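Local coordinates for diguanylate cyclase DosC (PDB 4ZVA) that senses oxygen through a haem-binding globin domain and, in response, makes the second messenger cyclic di-GMP from GTP, at the interface of chains A and B. Sequence-based numbering; all coordinates share one arbitrary frame. Chains: chain A/B, Diguanylate cyclase DosC.

Contact 1 and contact 2 lie about 18 Å apart, measured between the centres of their C-alpha atoms, along one two-fold symmetric interface. Both draw on helices 100-119 and 125-147, which from the two chains together make the four-helix bundle typical of globin-coupled sensor dimers. No residue is common to both. Contact 1 joins rings and waters where helix 125-147 of chain A meets both helices of chain B; contact 2 brings glutamates and methionines together farther along. Each has a twin with the chains exchanged, although side chains can differ between copies. Such a bundle could carry a signal from haem to cyclase.

Contact 1: the interface of chains A and B. Residues chain A 129-130, 133, 136-137; chain B 112, 115, 132.
A:His133 lays its imidazole over one face of the B:Tyr115 phenol, the rings stacked with centroids 3.5 Å apart and planes turned by only 9°. The overlap runs along the phenol, with A:His133 CB continuing the cover over B:Tyr115 CE1 at 3.5 Å. Beyond the stack, the A:Leu129 methyl CD1 packs 3.8 Å from B:Tyr115 CE1 and also nears B:Tyr132 CD2, packing against the flank of the tyrosine pair. At the phenol's far end, water 3 lies in the ring plane and links the B:Tyr115 hydroxyl to the amide NE2 of A:Gln130, whose own plane is nearly coplanar with the ring.

Water 2, in the plane of the imidazole, bonds A:His133 NE2 at 2.7 Å, and A:Asn137 ND2 more loosely. It also meets the backbone O of B:Lys112 at 2.6 Å, tying the imidazole to the opposite helix and, with the stack, probably limiting how the ring can turn.

B:Tyr132 both touches chain A and backs the stack: its face receives the edge of B:Tyr115 over its centre. With CG anti to the backbone N (chi1 177°), its ring runs under A:His133 at about a right angle to that side chain, CE2 3.8 Å from A:His133 CA. The B:Tyr132 hydroxyl points to water 1, modelled doubtfully close, which lies 2.8 Å from the A:Asn137 carbonyl oxygen OD1.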
# COMPACT_ATOMS: atom_id res chain seq x y z
N LEU A 129 16.05 1.07 -2.43
CA LEU A 129 15.07 0.02 -2.69
C LEU A 129 14.63 -0.67 -1.41
O LEU A 129 13.44 -0.86 -1.17
CB LEU A 129 15.64 -1.01 -3.66
CG LEU A 129 14.76 -2.24 -3.93
CD1 LEU A 129 13.46 -1.85 -4.61
CD2 LEU A 129 15.51 -3.29 -4.74
N GLN A 130 15.60 -1.04 -0.58
CA GLN A 130 15.32 -1.74 0.66
C GLN A 130 14.67 -0.84 1.70
O GLN A 130 13.81 -1.29 2.47
CB GLN A 130 16.61 -2.36 1.21
CG GLN A 130 17.15 -3.46 0.32
CD GLN A 130 18.32 -4.19 0.95
OE1 GLN A 130 19.40 -3.64 1.09
NE2 GLN A 130 18.09 -5.45 1.32
N HIS A 133 11.11 -0.35 0.52
CA HIS A 133 10.37 -1.59 0.76
C HIS A 133 9.94 -1.73 2.22
O HIS A 133 8.76 -1.95 2.50
CB HIS A 133 11.21 -2.81 0.36
CG HIS A 133 10.63 -4.11 0.80
ND1 HIS A 133 11.24 -4.93 1.73
CD2 HIS A 133 9.48 -4.74 0.45
CE1 HIS A 133 10.50 -6.01 1.92
NE2 HIS A 133 9.43 -5.92 1.16
N ILE A 136 7.24 0.87 2.91
CA ILE A 136 5.94 0.52 2.34
C ILE A 136 5.26 -0.57 3.17
O ILE A 136 4.10 -0.45 3.54
CB ILE A 136 6.06 0.05 0.88
CG1 ILE A 136 6.45 1.22 -0.03
CG2 ILE A 136 4.74 -0.54 0.40
CD1 ILE A 136 5.45 2.37 -0.01
N ASN A 137 6.00 -1.63 3.47
CA ASN A 137 5.46 -2.74 4.25
C ASN A 137 5.07 -2.30 5.66
O ASN A 137 4.08 -2.77 6.21
CB ASN A 137 6.47 -3.89 4.31
CG ASN A 137 6.46 -4.73 3.04
OD1 ASN A 137 5.90 -4.33 2.02
ND2 ASN A 137 7.10 -5.89 3.10
N LYS B 112 3.30 -7.42 -0.68
CA LYS B 112 4.37 -8.06 0.08
C LYS B 112 5.11 -9.12 -0.73
O LYS B 112 6.34 -9.13 -0.78
CB LYS B 112 3.81 -8.69 1.36
CG LYS B 112 4.85 -9.46 2.17
CD LYS B 112 4.23 -10.09 3.41
CE LYS B 112 5.24 -10.98 4.13
NZ LYS B 112 4.67 -11.58 5.36
N TYR B 115 7.48 -8.05 -3.97
CA TYR B 115 8.83 -7.52 -3.81
C TYR B 115 9.97 -8.54 -4.00
O TYR B 115 10.91 -8.25 -4.75
CB TYR B 115 8.98 -6.84 -2.44
CG TYR B 115 10.37 -6.34 -2.15
CD1 TYR B 115 10.82 -5.14 -2.69
CD2 TYR B 115 11.24 -7.05 -1.34
CE1 TYR B 115 12.09 -4.67 -2.43
CE2 TYR B 115 12.52 -6.59 -1.08
CZ TYR B 115 12.94 -5.40 -1.62
OH TYR B 115 14.21 -4.94 -1.36
N TYR B 132 9.43 -1.43 -8.83
CA TYR B 132 8.71 -1.67 -7.58
C TYR B 132 7.84 -0.47 -7.22
O TYR B 132 6.70 -0.63 -6.79
CB TYR B 132 9.71 -2.00 -6.46
CG TYR B 132 9.11 -2.20 -5.09
CD1 TYR B 132 8.21 -3.23 -4.84
CD2 TYR B 132 9.46 -1.37 -4.04
CE1 TYR B 132 7.67 -3.41 -3.58
CE2 TYR B 132 8.93 -1.54 -2.77
CZ TYR B 132 8.03 -2.57 -2.55
OH TYR B 132 7.50 -2.74 -1.29
O HOH W 1 6.23 -4.72 -0.69
O HOH W 2 7.95 -8.12 1.04
O HOH W 3 15.42 -6.33 0.65

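Contact 2: the interface of chains A and B. Residues chain A 100, 104, 143, 147; chain B 101, 104, 143.
Two copies of one glutamate meet here through different first torsions: A:Glu104 sends CG opposite its backbone N (chi1 180°), whereas B:Glu104 turns CG opposite its carbonyl carbon (chi1 -72°). Both chains then extend, and the side chains cross with carboxylate planes 65° apart, a local break in the two-fold symmetry. A:Glu104 OE1 comes within 2.5 Å of B:Glu104 OE2. Two carboxylates would repel at that range, so the pair may share a proton in a short hydrogen bond; the structure does not show one.

The second oxygens go separate ways. A:Glu104 OE2 lies 3.4 Å from the B:Met143 methylene CG, while B:Glu104 OE1 faces A:Thr147, where its hydrogen bond from the hydroxyl OG1 is weak at 3.4 Å. That hydroxyl is held more firmly within its own helix, donating to the backbone O of A:Met143 one turn earlier at 3.0 Å. B:Glu101 passes A:Thr147 in the opposite direction with only light contact.

Beside the acid pair, A:Met143 and B:Met143 reach toward each other tip to tip, their CE methyls 4.0 Å apart; B:Met143 also lines the A:Glu104 side chain. Replacing A:Glu104 with an alanine would probably leave B:Glu104 OE2 without its carboxyl mate, its carboxylate freer to turn, and open a gap beside B:Met143.

The site lies where the beginning of helix 100-119 and the end of helix 125-147 come together from both chains, at the end of the dimer bundle from which the polypeptide probably continues toward the cyclase domain.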
# COMPACT_ATOMS: atom_id res chain seq x y z
N VAL A 100 -13.69 4.81 5.69
CA VAL A 100 -12.51 3.97 5.57
C VAL A 100 -11.73 4.26 4.28
O VAL A 100 -10.50 4.23 4.27
CB VAL A 100 -12.88 2.48 5.60
CG1 VAL A 100 -11.63 1.61 5.67
CG2 VAL A 100 -13.79 2.19 6.78
N GLU A 104 -7.90 5.32 3.86
CA GLU A 104 -7.06 4.56 2.93
C GLU A 104 -6.40 5.48 1.91
O GLU A 104 -5.23 5.31 1.57
CB GLU A 104 -7.88 3.48 2.22
CG GLU A 104 -7.08 2.65 1.24
CD GLU A 104 -7.95 1.81 0.33
OE1 GLU A 104 -8.60 0.86 0.83
OE2 GLU A 104 -7.98 2.09 -0.89
N MET A 143 -1.59 0.33 8.50
CA MET A 143 -2.90 0.68 7.96
C MET A 143 -3.92 -0.43 8.22
O MET A 143 -5.07 -0.16 8.56
CB MET A 143 -2.84 0.96 6.46
CG MET A 143 -4.21 1.16 5.84
SD MET A 143 -4.20 1.78 4.15
CE MET A 143 -3.56 0.36 3.27
N THR A 147 -7.42 -0.11 10.07
CA THR A 147 -8.66 -0.37 9.34
C THR A 147 -9.46 -1.51 9.96
O THR A 147 -10.68 -1.60 9.79
CB THR A 147 -8.39 -0.68 7.86
OG1 THR A 147 -7.44 -1.75 7.75
CG2 THR A 147 -7.85 0.55 7.15
N GLU B 101 -11.79 -4.35 4.79
CA GLU B 101 -10.49 -4.51 5.44
C GLU B 101 -9.90 -5.89 5.18
O GLU B 101 -8.70 -6.09 5.33
CB GLU B 101 -10.60 -4.27 6.95
CG GLU B 101 -11.30 -5.38 7.72
CD GLU B 101 -12.81 -5.25 7.71
OE1 GLU B 101 -13.32 -4.27 7.14
OE2 GLU B 101 -13.48 -6.14 8.28
N GLU B 104 -8.45 -5.29 1.70
CA GLU B 104 -7.23 -4.51 1.89
C GLU B 104 -6.08 -5.39 2.34
O GLU B 104 -4.94 -5.22 1.91
CB GLU B 104 -7.46 -3.40 2.92
CG GLU B 104 -8.32 -2.26 2.43
CD GLU B 104 -8.34 -1.09 3.40
OE1 GLU B 104 -7.65 -1.18 4.44
OE2 GLU B 104 -9.04 -0.09 3.14
N MET B 143 -6.48 -0.22 -5.77
CA MET B 143 -7.17 -0.53 -4.52
C MET B 143 -8.14 0.59 -4.15
O MET B 143 -9.26 0.33 -3.72
CB MET B 143 -6.18 -0.77 -3.39
CG MET B 143 -6.85 -0.93 -2.04
SD MET B 143 -5.76 -1.55 -0.75
CE MET B 143 -4.69 -0.13 -0.51